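Local coordinates for protein precorrin-3 methylase (Rhodobacter capsulatus, PDB 3NUT) that probably transfers a methyl group from S-adenosyl-L-methionine to a precorrin intermediate during cobalamin (vitamin B12) biosynthesis, at residues A[169-173]-A[223-229]. Residues are numbered along the deposited sequence.
With SAH (S-adenosyl-L-homocysteine), chain E.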
ATOM      1  N   TYR A 169      -2.744  11.568  -2.484  1.00 39.90           N
ATOM      2  CA  TYR A 169      -4.165  11.265  -2.451  1.00 41.19           C
ATOM      3  C   TYR A 169      -4.945  12.575  -2.318  1.00 42.35           C
ATOM      4  O   TYR A 169      -4.572  13.463  -1.535  1.00 42.60           O
ATOM      5  CB  TYR A 169      -4.494  10.303  -1.297  1.00 41.02           C
ATOM      6  CG  TYR A 169      -4.107   8.832  -1.515  1.00 41.19           C
ATOM      7  CD1 TYR A 169      -5.081   7.847  -1.668  1.00 40.14           C
ATOM      8  CD2 TYR A 169      -2.768   8.434  -1.555  1.00 39.53           C
ATOM      9  CE1 TYR A 169      -4.732   6.499  -1.865  1.00 41.43           C
ATOM     10  CE2 TYR A 169      -2.409   7.108  -1.754  1.00 40.82           C
ATOM     11  CZ  TYR A 169      -3.390   6.128  -1.900  1.00 41.81           C
ATOM     12  OH  TYR A 169      -3.015   4.794  -2.103  1.00 40.99           O
ATOM     13  N   ASN A 170      -6.020  12.699  -3.091  1.00 44.01           N
ATOM     14  CA  ASN A 170      -6.890  13.875  -3.028  1.00 45.24           C
ATOM     15  C   ASN A 170      -6.125  15.115  -3.468  1.00 46.70           C
ATOM     16  O   ASN A 170      -5.899  16.015  -2.671  1.00 46.83           O
ATOM     17  CB  ASN A 170      -7.424  14.055  -1.602  1.00 44.78           C
ATOM     18  CG  ASN A 170      -8.157  12.848  -1.109  1.00 43.82           C
ATOM     19  OD1 ASN A 170      -9.137  12.443  -1.697  1.00 42.86           O
ATOM     20  ND2 ASN A 170      -7.680  12.260  -0.032  1.00 44.28           N
ATOM     21  N   PRO A 171      -5.709  15.161  -4.742  1.00 48.42           N
ATOM     22  CA  PRO A 171      -4.808  16.246  -5.116  1.00 49.73           C
ATOM     23  C   PRO A 171      -5.548  17.590  -5.245  1.00 51.25           C
ATOM     24  O   PRO A 171      -5.064  18.603  -4.725  1.00 51.53           O
ATOM     25  CB  PRO A 171      -4.214  15.773  -6.457  1.00 49.80           C
ATOM     26  CG  PRO A 171      -4.885  14.450  -6.790  1.00 48.55           C
ATOM     27  CD  PRO A 171      -6.101  14.352  -5.911  1.00 48.43           C
ATOM     28  N   ARG A 172      -6.721  17.581  -5.880  1.00 52.58           N
ATOM     29  CA  ARG A 172      -7.511  18.798  -6.067  1.00 54.50           C
ATOM     30  C   ARG A 172      -8.607  18.993  -5.019  1.00 55.69           C
ATOM     31  O   ARG A 172      -9.700  18.450  -5.154  1.00 55.90           O
ATOM     32  CB  ARG A 172      -8.145  18.841  -7.463  1.00 54.56           C
ATOM     33  CG  ARG A 172      -7.193  18.621  -8.632  1.00 54.96           C
ATOM     34  CD  ARG A 172      -6.036  19.633  -8.724  1.00 55.95           C
ATOM     35  NE  ARG A 172      -6.425  21.040  -8.607  1.00 56.91           N
ATOM     36  CZ  ARG A 172      -7.189  21.708  -9.474  1.00 57.66           C
ATOM     37  NH1 ARG A 172      -7.714  21.109 -10.543  1.00 56.70           N
ATOM     38  NH2 ARG A 172      -7.452  22.990  -9.248  1.00 58.01           N
ATOM     39  N   SER A 173      -8.312  19.793  -3.992  1.00 57.20           N
ATOM     40  CA  SER A 173      -9.293  20.163  -2.972  1.00 58.52           C
ATOM     41  C   SER A 173     -10.379  21.070  -3.562  1.00 59.29           C
ATOM     42  O   SER A 173     -10.096  22.031  -4.292  1.00 59.29           O
ATOM     43  CB  SER A 173      -8.591  20.835  -1.788  1.00 58.85           C
ATOM     44  OG  SER A 173      -9.492  21.138  -0.722  1.00 60.35           O
ATOM     45  N   ALA A 223      -4.194  17.135 -12.627  1.00 57.16           N
ATOM     46  CA  ALA A 223      -4.869  16.308 -11.645  1.00 56.96           C
ATOM     47  C   ALA A 223      -6.346  16.708 -11.497  1.00 56.85           C
ATOM     48  O   ALA A 223      -6.683  17.872 -11.680  1.00 56.63           O
ATOM     49  CB  ALA A 223      -4.158  16.430 -10.305  1.00 56.74           C
ATOM     50  N   ASP A 224      -7.214  15.734 -11.202  1.00 56.64           N
ATOM     51  CA  ASP A 224      -8.558  15.992 -10.636  1.00 56.70           C
ATOM     52  C   ASP A 224      -8.788  15.061  -9.451  1.00 56.38           C
ATOM     53  O   ASP A 224      -7.840  14.449  -8.968  1.00 56.20           O
ATOM     54  CB  ASP A 224      -9.687  15.878 -11.668  1.00 56.75           C
ATOM     55  CG  ASP A 224      -9.507  14.719 -12.629  1.00 57.86           C
ATOM     56  OD1 ASP A 224      -9.412  13.554 -12.178  1.00 59.58           O
ATOM     57  OD2 ASP A 224      -9.477  14.977 -13.851  1.00 57.58           O
ATOM     58  N   MET A 225     -10.025  14.961  -8.971  1.00 56.19           N
ATOM     59  CA  MET A 225     -10.322  14.084  -7.819  1.00 56.11           C
ATOM     60  C   MET A 225     -10.369  12.599  -8.158  1.00 54.63           C
ATOM     61  O   MET A 225     -10.462  11.764  -7.277  1.00 54.72           O
ATOM     62  CB  MET A 225     -11.591  14.532  -7.071  1.00 57.00           C
ATOM     63  CG  MET A 225     -11.301  15.666  -6.077  1.00 60.45           C
ATOM     64  SD  MET A 225      -9.701  15.417  -5.217  1.00 66.55           S
ATOM     65  CE  MET A 225     -10.285  14.490  -3.782  1.00 67.43           C
ATOM     66  N   ARG A 226     -10.270  12.296  -9.448  1.00 53.42           N
ATOM     67  CA  ARG A 226     -10.246  10.939  -9.982  1.00 52.21           C
ATOM     68  C   ARG A 226      -8.786  10.473 -10.181  1.00 50.62           C
ATOM     69  O   ARG A 226      -8.507   9.525 -10.935  1.00 51.03           O
ATOM     70  CB  ARG A 226     -10.996  10.960 -11.328  1.00 52.65           C
ATOM     71  CG  ARG A 226     -11.643   9.660 -11.776  1.00 55.16           C
ATOM     72  CD  ARG A 226     -13.004   9.355 -11.118  1.00 57.13           C
ATOM     73  NE  ARG A 226     -13.318   7.928 -11.277  1.00 59.40           N
ATOM     74  CZ  ARG A 226     -12.928   6.945 -10.452  1.00 58.73           C
ATOM     75  NH1 ARG A 226     -12.220   7.198  -9.346  1.00 57.74           N
ATOM     76  NH2 ARG A 226     -13.267   5.692 -10.735  1.00 58.24           N
ATOM     77  N   THR A 227      -7.854  11.145  -9.505  1.00 48.01           N
ATOM     78  CA  THR A 227      -6.431  11.057  -9.855  1.00 45.20           C
ATOM     79  C   THR A 227      -5.573  10.874  -8.618  1.00 43.21           C
ATOM     80  O   THR A 227      -5.861  11.425  -7.558  1.00 42.20           O
ATOM     81  CB  THR A 227      -5.994  12.329 -10.638  1.00 45.27           C
ATOM     82  OG1 THR A 227      -6.830  12.455 -11.787  1.00 46.83           O
ATOM     83  CG2 THR A 227      -4.534  12.294 -11.100  1.00 44.11           C
ATOM     84  N   VAL A 228      -4.536  10.059  -8.766  1.00 41.01           N
ATOM     85  CA  VAL A 228      -3.520   9.924  -7.758  1.00 39.27           C
ATOM     86  C   VAL A 228      -2.200  10.291  -8.453  1.00 38.67           C
ATOM     87  O   VAL A 228      -1.954   9.900  -9.602  1.00 39.02           O
ATOM     88  CB  VAL A 228      -3.529   8.500  -7.097  1.00 38.95           C
ATOM     89  CG1 VAL A 228      -3.188   7.400  -8.093  1.00 37.92           C
ATOM     90  CG2 VAL A 228      -2.573   8.440  -5.909  1.00 38.53           C
ATOM     91  N   VAL A 229      -1.371  11.057  -7.768  1.00 37.52           N
ATOM     92  CA  VAL A 229      -0.184  11.627  -8.391  1.00 36.48           C
ATOM     93  C   VAL A 229       1.060  10.983  -7.790  1.00 36.49           C
ATOM     94  O   VAL A 229       1.284  11.024  -6.566  1.00 36.29           O
ATOM     95  CB  VAL A 229      -0.151  13.184  -8.236  1.00 36.75           C
ATOM     96  CG1 VAL A 229       1.121  13.787  -8.870  1.00 35.76           C
ATOM     97  CG2 VAL A 229      -1.423  13.827  -8.804  1.00 34.50           C
TER
HETATM   98  N   SAH E1501      -8.855   4.422   0.956  1.00 37.11           N
HETATM   99  CA  SAH E1501      -8.530   4.971  -0.396  1.00 37.66           C
HETATM  100  CB  SAH E1501      -8.090   6.441  -0.301  1.00 38.01           C
HETATM  101  CG  SAH E1501      -9.280   7.366  -0.043  1.00 41.03           C
HETATM  102  SD  SAH E1501      -8.967   9.059  -0.486  1.00 46.62           S
HETATM  103  C   SAH E1501      -7.420   4.127  -0.905  1.00 37.20           C
HETATM  104  O   SAH E1501      -6.919   3.392  -0.065  1.00 37.07           O
HETATM  105  OXT SAH E1501      -6.993   4.128  -2.076  1.00 36.04           O
HETATM  106  C5' SAH E1501      -9.590   9.131  -2.150  1.00 45.29           C
HETATM  107  C4' SAH E1501      -8.479   9.515  -3.148  1.00 44.43           C
HETATM  108  O4' SAH E1501      -7.756   8.336  -3.524  1.00 43.89           O
HETATM  109  C3' SAH E1501      -8.929  10.147  -4.473  1.00 43.67           C
HETATM  110  O3' SAH E1501      -8.995  11.580  -4.454  1.00 46.00           O
HETATM  111  C2' SAH E1501      -7.843   9.728  -5.440  1.00 42.87           C
HETATM  112  O2' SAH E1501      -6.665  10.553  -5.316  1.00 41.92           O
HETATM  113  C1' SAH E1501      -7.466   8.351  -4.930  1.00 41.15           C
HETATM  114  N9  SAH E1501      -8.195   7.280  -5.651  1.00 38.13           N
HETATM  115  C8  SAH E1501      -9.138   6.457  -5.150  1.00 37.86           C
HETATM  116  N7  SAH E1501      -9.564   5.586  -6.116  1.00 38.37           N
HETATM  117  C5  SAH E1501      -8.886   5.847  -7.262  1.00 35.89           C
HETATM  118  C6  SAH E1501      -8.828   5.312  -8.657  1.00 38.11           C
HETATM  119  N6  SAH E1501      -9.611   4.282  -9.070  1.00 38.31           N
HETATM  120  N1  SAH E1501      -7.971   5.889  -9.537  1.00 36.38           N
HETATM  121  C2  SAH E1501      -7.180   6.919  -9.168  1.00 36.43           C
HETATM  122  N3  SAH E1501      -7.185   7.447  -7.921  1.00 36.76           N
HETATM  123  C4  SAH E1501      -7.998   6.970  -6.943  1.00 36.77           C
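Pro171 lays its ring over the turn that leads into strand 227-231: its CB lies 3.9 Å from Ala223 CB, its CD 3.8 Å from Met225 SD and its CG 4.1 Å from Val229 CG2, with Thr227 O only 3.3 Å from that same CG. Beside it, the Arg172 side chain runs along the backbone of Ala223, where CG comes within 3.2 Å of Ala223 O, and Met225 SD approaches Arg172 O to 3.0 Å. At the other end, Val228 CG2 rests on one face of the Tyr169 ring, 4.4 Å from CD2, while Tyr169 OH is hydrogen-bonded to the backbone of Met122. The type I turn from Asp224 to Thr227 is held by Asp224 OD1, which accepts from Arg226 N (3.1 Å) in an Asx turn and from Thr227 OG1 (2.8 Å).

Direct contact between the segments is thus mainly van der Waals, and the ribose of S-adenosyl-L-homocysteine adds a polar bridge. Its O2' accepts from Asn170 N (3.2 Å) and donates to Thr227 O (2.5 Å), while O3' sits 2.9 Å from Asn170 OD1 and 3.2 Å from Met225 O, either of which could take its proton; Asn170 ND2 is hydrogen-bonded to Asn141. Loop and turn, at the ends of neighbouring antiparallel strands, together form the ribose-binding wall of the cofactor cleft between the two α/β domains of a tetrapyrrole methylase.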